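Local coordinates for protein acetate kinase (Entamoeba histolytica, PDB 4H0O) that probably catalyses the magnesium-dependent, reversible transfer of a phosphoryl group to acetate to give acetyl phosphate, as a pyrophosphate-dependent acetate kinase of the ASKHA superfamily, at residues 142-145 with 146-149; 184-187 with 188-191; 262-265 with 266-269. All coordinates share one frame; numbering follows the deposited sequence.

Interaction 1: 142-145 with 146-149; sequences KELP and TTRQ
Leu144 and Thr147 are the ends of a type I beta turn, with Pro145 and Thr146 at its corners. Two hydrogen bonds converge on Leu144 O. The backbone bond from Thr147 N to Leu144 O is 3.3 Å long and well off straight, with an N-H...O angle of 136°; the donor stands above the carbonyl plane. The second comes from the side chain: Gln149 NE2 reaches Leu144 O at 3.4 Å in a weak bond. The Gln149 chain runs extended beyond CG (chi2 -163°), which carries its amide back from the strand to the turn. The same amide has firmer partners, since NE2 also donates to Ser140 O and OE1 is bonded to His96 NE2, so both of its ends are used and its rotation is fixed.

Side-chain packing across the turn is modest. Thr147 OG1 lies beside its own backbone N (chi1 -59°), and from there it meets Leu144 CB at 3.7 Å. Thr147 CB approaches Leu144 O at 3.5 Å, next to the turn bond. Leu144 also packs on Ile81 of helix 73-86 and on Val94 of strand 93-98, and Thr147 also touches Val94.

Leu144 is the first residue to leave helical geometry after helix 129-143, and the chain then enters strand 148-153. This tight surface turn is a helix-to-strand connection of the ribonuclease H-like fold, delivering a strand parallel to 93-98 in the mixed sheet.

Interaction 2: 184-187 with 188-191; sequences HGLS and YEYV
The Tyr188 ring lies obliquely against His184, the N-cap residue just before helix 185-195. Tyr188 CD2 comes to 3.1 Å from His184 O, and Tyr188 CE2 meets His184 CB at 3.9 Å. Tyr188 CG sits beside the backbone N (chi1 -72°), which turns the ring back toward the helix start. The imidazole of His184, a predicted transition-state stabiliser, stacks on His210, to which Ser187 OG is also bonded; Ser217 OG joins His184 ND1 and Tyr188 OH.

The i to i+4 bonds of the helix begin at His184 O: Tyr188 N to His184 O, 3.1 Å, lies in the carbonyl plane, and Glu189 N to Gly185 O is nearly straight at 168°. The N-terminal end also faces Asp154, the predicted proton donor/acceptor, whose carboxylate accepts from His184 N and, weakly, from Leu186 N.

Leu186 and Glu189 run side by side. Glu189 CG, wedged between backbone N and carbonyl carbon (chi1 52°), stands 3.2 Å from Gly185 O, and Glu189 OE2 reaches Leu186 CD2 at 3.7 Å.

Interaction 3: 262-265 with 266-269; sequences IEKV and VDIL
Val265 and Leu269 form the packed side of this alpha-helical segment, part of helix 262-271. The two side chains point the same way, with Val265 CG1 against Leu269 CD1 at 3.9 Å. Beneath them Leu269 N donates to Val265 O over 3.0 Å, nearly straight at 168°. Around this pair, Val265 packs on Met256, Ile257 and Val260 of helix 251-260, while Leu269 touches Leu236 and Cys245. The second subunit also packs here: its Ile254 meets Ile262 and Val265, its Ile170 meets Leu269 and, on the neighbouring face, its Tyr174 meets Ile268, so the helix takes part in the dimer interface.

Lys264, by contrast, is exposed to solvent. Its CG, anti to the backbone N (chi1 179°), lies 3.8 Å from Ile268 CD1. The bend at chi2 (60°) then carries the rest of the chain across Ile268 at about a right angle, with Lys264 CE 3.9 Å from Ile268 CD1. The aliphatic part of the lysine thus lies over the isoleucine while its amine ends near Asp267. That charged pair is loose: the carboxylate has its salt bridge with Lys272 instead, and any attraction to Lys264 is probably weak. Lys264 NZ stays 4.1 Å from Asp267 OD2, beyond salt-bridge distance.

Overall arrangement
The three contacts follow one another along the chain and none touches another. Interaction 1 sits at the surface, about 26 Å from interaction 2 centre to centre, at the passage from helix 129-143 into strand 148-153 of the eight-stranded sheet. Interaction 2 is buried near the middle of the chain, on helix 185-195 against the six-stranded sheet and beside the predicted catalytic residues. Interaction 3 lies about 29 Å from interaction 2 and about 41 Å from interaction 1, between centres, on helix 262-271 beside the second subunit. Together they sample a helix-to-strand turn at the surface, the predicted active site and the dimer interface of one acetokinase-family protein.

Interaction 1: 142-145 with 146-149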
loop_
_atom_site.group_PDB
_atom_site.type_symbol
_atom_site.label_atom_id
_atom_site.label_comp_id
_atom_site.label_asym_id
_atom_site.label_seq_id
_atom_site.Cartn_x
_atom_site.Cartn_y
_atom_site.Cartn_z
ATOM N N LYS B 142 27.759 -26.290 20.743
ATOM C CA LYS B 142 28.993 -26.668 21.426
ATOM C C LYS B 142 28.736 -27.466 22.702
ATOM O O LYS B 142 29.421 -28.454 22.972
ATOM C CB LYS B 142 29.830 -25.429 21.747
ATOM C CG LYS B 142 31.204 -25.761 22.306
ATOM C CD LYS B 142 31.877 -24.549 22.930
ATOM C CE LYS B 142 33.220 -24.930 23.538
ATOM N NZ LYS B 142 33.817 -23.815 24.323
ATOM N N GLU B 143 27.752 -27.033 23.484
ATOM C CA GLU B 143 27.431 -27.688 24.748
ATOM C C GLU B 143 26.629 -28.969 24.536
ATOM O O GLU B 143 26.662 -29.871 25.373
ATOM C CB GLU B 143 26.674 -26.734 25.675
ATOM C CG GLU B 143 27.478 -25.510 26.088
ATOM C CD GLU B 143 28.725 -25.869 26.873
ATOM O OE1 GLU B 143 28.629 -26.697 27.804
ATOM O OE2 GLU B 143 29.804 -25.324 26.558
ATOM N N LEU B 144 25.909 -29.042 23.420
ATOM C CA LEU B 144 25.176 -30.253 23.050
ATOM C C LEU B 144 25.530 -30.703 21.627
ATOM O O LEU B 144 24.682 -30.679 20.735
ATOM C CB LEU B 144 23.664 -30.032 23.186
ATOM C CG LEU B 144 23.163 -29.653 24.581
ATOM C CD1 LEU B 144 21.673 -29.317 24.587
ATOM C CD2 LEU B 144 23.447 -30.776 25.556
ATOM N N PRO B 145 26.790 -31.126 21.414
ATOM C CA PRO B 145 27.268 -31.407 20.055
ATOM C C PRO B 145 26.838 -32.768 19.512
ATOM O O PRO B 145 27.067 -33.043 18.332
ATOM C CB PRO B 145 28.789 -31.347 20.206
ATOM C CG PRO B 145 29.030 -31.792 21.608
ATOM C CD PRO B 145 27.844 -31.339 22.424
ATOM N N THR B 146 26.231 -33.598 20.354
ATOM C CA THR B 146 25.685 -34.874 19.902
ATOM C C THR B 146 24.159 -34.812 19.863
ATOM O O THR B 146 23.479 -35.834 19.984
ATOM C CB THR B 146 26.116 -36.039 20.814
ATOM O OG1 THR B 146 25.325 -36.036 22.009
ATOM C CG2 THR B 146 27.590 -35.922 21.175
ATOM N N THR B 147 23.629 -33.604 19.694
ATOM C CA THR B 147 22.187 -33.389 19.701
ATOM C C THR B 147 21.729 -32.678 18.435
ATOM O O THR B 147 22.247 -31.614 18.089
ATOM C CB THR B 147 21.758 -32.573 20.930
ATOM O OG1 THR B 147 22.139 -33.275 22.119
ATOM C CG2 THR B 147 20.255 -32.357 20.939
ATOM N N ARG B 148 20.762 -33.276 17.743
ATOM C CA ARG B 148 20.209 -32.689 16.528
ATOM C C ARG B 148 19.571 -31.337 16.847
ATOM O O ARG B 148 18.804 -31.211 17.806
ATOM C CB ARG B 148 19.169 -33.629 15.915
ATOM C CG ARG B 148 19.648 -35.066 15.752
ATOM C CD ARG B 148 20.710 -35.180 14.672
ATOM N NE ARG B 148 20.131 -35.141 13.332
ATOM C CZ ARG B 148 20.634 -34.446 12.317
ATOM N NH1 ARG B 148 21.731 -33.718 12.486
ATOM N NH2 ARG B 148 20.039 -34.475 11.131
ATOM N N GLN B 149 19.908 -30.321 16.058
ATOM C CA GLN B 149 19.361 -28.985 16.269
ATOM C C GLN B 149 18.856 -28.398 14.956
ATOM O O GLN B 149 19.378 -28.717 13.881
ATOM C CB GLN B 149 20.403 -28.065 16.923
ATOM C CG GLN B 149 21.023 -28.652 18.191
ATOM C CD GLN B 149 21.734 -27.625 19.052
ATOM O OE1 GLN B 149 21.387 -26.442 19.052
ATOM N NE2 GLN B 149 22.735 -28.079 19.803
#

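Interaction 2: 184-187 with 188-191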
loop_
_atom_site.group_PDB
_atom_site.type_symbol
_atom_site.label_atom_id
_atom_site.label_comp_id
_atom_site.label_asym_id
_atom_site.label_seq_id
_atom_site.Cartn_x
_atom_site.Cartn_y
_atom_site.Cartn_z
ATOM N N HIS B 184 6.764 -13.033 9.783
ATOM C CA HIS B 184 5.761 -13.805 10.521
ATOM C C HIS B 184 5.468 -15.141 9.833
ATOM O O HIS B 184 4.392 -15.717 10.016
ATOM C CB HIS B 184 4.459 -13.008 10.695
ATOM C CG HIS B 184 4.645 -11.669 11.332
ATOM N ND1 HIS B 184 3.925 -10.555 10.952
ATOM C CD2 HIS B 184 5.468 -11.259 12.330
ATOM C CE1 HIS B 184 4.296 -9.520 11.683
ATOM N NE2 HIS B 184 5.233 -9.920 12.526
ATOM N N GLY B 185 6.429 -15.627 9.049
ATOM C CA GLY B 185 6.243 -16.827 8.252
ATOM C C GLY B 185 5.948 -18.066 9.077
ATOM O O GLY B 185 5.116 -18.892 8.696
ATOM N N LEU B 186 6.625 -18.186 10.215
ATOM C CA LEU B 186 6.456 -19.330 11.104
ATOM C C LEU B 186 5.062 -19.355 11.730
ATOM O O LEU B 186 4.450 -20.415 11.869
ATOM C CB LEU B 186 7.535 -19.309 12.189
ATOM C CG LEU B 186 8.972 -19.493 11.696
ATOM C CD1 LEU B 186 9.976 -19.227 12.812
ATOM C CD2 LEU B 186 9.155 -20.894 11.141
ATOM N N SER B 187 4.569 -18.179 12.105
ATOM C CA SER B 187 3.215 -18.034 12.629
ATOM C C SER B 187 2.176 -18.481 11.592
ATOM O O SER B 187 1.243 -19.228 11.907
ATOM C CB SER B 187 2.981 -16.577 13.039
ATOM O OG SER B 187 1.639 -16.344 13.420
ATOM N N TYR B 188 2.356 -18.036 10.353
ATOM C CA TYR B 188 1.445 -18.382 9.265
ATOM C C TYR B 188 1.392 -19.885 8.982
ATOM O O TYR B 188 0.307 -20.462 8.913
ATOM C CB TYR B 188 1.812 -17.607 7.992
ATOM C CG TYR B 188 1.472 -16.136 8.062
ATOM C CD1 TYR B 188 0.232 -15.718 8.521
ATOM C CD2 TYR B 188 2.389 -15.167 7.679
ATOM C CE1 TYR B 188 -0.091 -14.383 8.591
ATOM C CE2 TYR B 188 2.073 -13.823 7.745
ATOM C CZ TYR B 188 0.829 -13.442 8.206
ATOM O OH TYR B 188 0.492 -12.111 8.289
ATOM N N GLU B 189 2.551 -20.521 8.816
ATOM C CA GLU B 189 2.558 -21.950 8.498
ATOM C C GLU B 189 2.122 -22.809 9.682
ATOM O O GLU B 189 1.649 -23.932 9.502
ATOM C CB GLU B 189 3.900 -22.417 7.912
ATOM C CG GLU B 189 5.134 -22.055 8.710
ATOM C CD GLU B 189 6.416 -22.357 7.947
ATOM O OE1 GLU B 189 6.505 -23.449 7.341
ATOM O OE2 GLU B 189 7.331 -21.502 7.949
ATOM N N TYR B 190 2.255 -22.274 10.893
ATOM C CA TYR B 190 1.727 -22.961 12.065
ATOM C C TYR B 190 0.202 -22.926 12.058
ATOM O O TYR B 190 -0.453 -23.941 12.304
ATOM C CB TYR B 190 2.243 -22.339 13.361
ATOM C CG TYR B 190 1.629 -22.967 14.596
ATOM C CD1 TYR B 190 2.128 -24.155 15.112
ATOM C CD2 TYR B 190 0.549 -22.375 15.243
ATOM C CE1 TYR B 190 1.572 -24.737 16.239
ATOM C CE2 TYR B 190 -0.017 -22.953 16.368
ATOM C CZ TYR B 190 0.501 -24.134 16.860
ATOM O OH TYR B 190 -0.049 -24.714 17.978
ATOM N N VAL B 191 -0.355 -21.746 11.797
ATOM C CA VAL B 191 -1.803 -21.568 11.759
ATOM C C VAL B 191 -2.429 -22.401 10.643
ATOM O O VAL B 191 -3.410 -23.111 10.866
ATOM C CB VAL B 191 -2.186 -20.083 11.600
ATOM C CG1 VAL B 191 -3.661 -19.943 11.265
ATOM C CG2 VAL B 191 -1.859 -19.311 12.871
#

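Interaction 3: 262-265 with 266-269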
loop_
_atom_site.group_PDB
_atom_site.type_symbol
_atom_site.label_atom_id
_atom_site.label_comp_id
_atom_site.label_asym_id
_atom_site.label_seq_id
_atom_site.Cartn_x
_atom_site.Cartn_y
_atom_site.Cartn_z
ATOM N N ILE B 262 18.609 11.475 7.943
ATOM C CA ILE B 262 18.310 10.066 7.687
ATOM C C ILE B 262 17.952 9.241 8.928
ATOM O O ILE B 262 16.865 8.664 9.004
ATOM C CB ILE B 262 19.477 9.373 6.942
ATOM C CG1 ILE B 262 19.770 10.090 5.620
ATOM C CG2 ILE B 262 19.163 7.905 6.692
ATOM C CD1 ILE B 262 21.017 9.591 4.904
ATOM N N GLU B 263 18.873 9.172 9.885
ATOM C CA GLU B 263 18.706 8.302 11.046
ATOM C C GLU B 263 17.501 8.656 11.925
ATOM O O GLU B 263 16.853 7.769 12.483
ATOM C CB GLU B 263 19.988 8.262 11.883
ATOM C CG GLU B 263 21.124 7.462 11.248
ATOM C CD GLU B 263 21.916 8.254 10.217
ATOM O OE1 GLU B 263 21.771 9.498 10.165
ATOM O OE2 GLU B 263 22.687 7.630 9.458
ATOM N N LYS B 264 17.200 9.946 12.044
ATOM C CA LYS B 264 16.048 10.383 12.828
ATOM C C LYS B 264 14.742 9.930 12.173
ATOM O O LYS B 264 13.804 9.525 12.858
ATOM C CB LYS B 264 16.060 11.905 13.005
ATOM C CG LYS B 264 14.881 12.466 13.797
ATOM C CD LYS B 264 14.812 11.893 15.214
ATOM C CE LYS B 264 13.599 12.423 15.977
ATOM N NZ LYS B 264 13.462 11.807 17.331
ATOM N N VAL B 265 14.692 9.987 10.842
ATOM C CA VAL B 265 13.516 9.539 10.103
ATOM C C VAL B 265 13.263 8.051 10.319
ATOM O O VAL B 265 12.120 7.630 10.540
ATOM C CB VAL B 265 13.646 9.837 8.598
ATOM C CG1 VAL B 265 12.603 9.071 7.801
ATOM C CG2 VAL B 265 13.499 11.317 8.353
ATOM N N VAL B 266 14.331 7.260 10.265
ATOM C CA VAL B 266 14.223 5.824 10.497
ATOM C C VAL B 266 13.649 5.542 11.882
ATOM O O VAL B 266 12.769 4.695 12.031
ATOM C CB VAL B 266 15.576 5.108 10.349
ATOM C CG1 VAL B 266 15.429 3.638 10.686
ATOM C CG2 VAL B 266 16.116 5.274 8.935
ATOM N N ASP B 267 14.131 6.269 12.884
ATOM C CA ASP B 267 13.645 6.106 14.249
ATOM C C ASP B 267 12.171 6.487 14.376
ATOM O O ASP B 267 11.399 5.801 15.047
ATOM C CB ASP B 267 14.487 6.937 15.220
ATOM C CG ASP B 267 14.033 6.789 16.659
ATOM O OD1 ASP B 267 14.251 5.708 17.244
ATOM O OD2 ASP B 267 13.460 7.755 17.205
ATOM N N ILE B 268 11.787 7.584 13.729
ATOM C CA ILE B 268 10.408 8.071 13.787
ATOM C C ILE B 268 9.419 7.061 13.194
ATOM O O ILE B 268 8.397 6.741 13.812
ATOM C CB ILE B 268 10.258 9.429 13.065
ATOM C CG1 ILE B 268 10.985 10.535 13.836
ATOM C CG2 ILE B 268 8.797 9.791 12.912
ATOM C CD1 ILE B 268 11.177 11.829 13.038
ATOM N N LEU B 269 9.732 6.555 12.001
ATOM C CA LEU B 269 8.843 5.640 11.287
ATOM C C LEU B 269 8.792 4.238 11.902
ATOM O O LEU B 269 7.823 3.503 11.704
ATOM C CB LEU B 269 9.238 5.559 9.805
ATOM C CG LEU B 269 9.202 6.875 9.025
ATOM C CD1 LEU B 269 9.537 6.664 7.554
ATOM C CD2 LEU B 269 7.843 7.545 9.167
#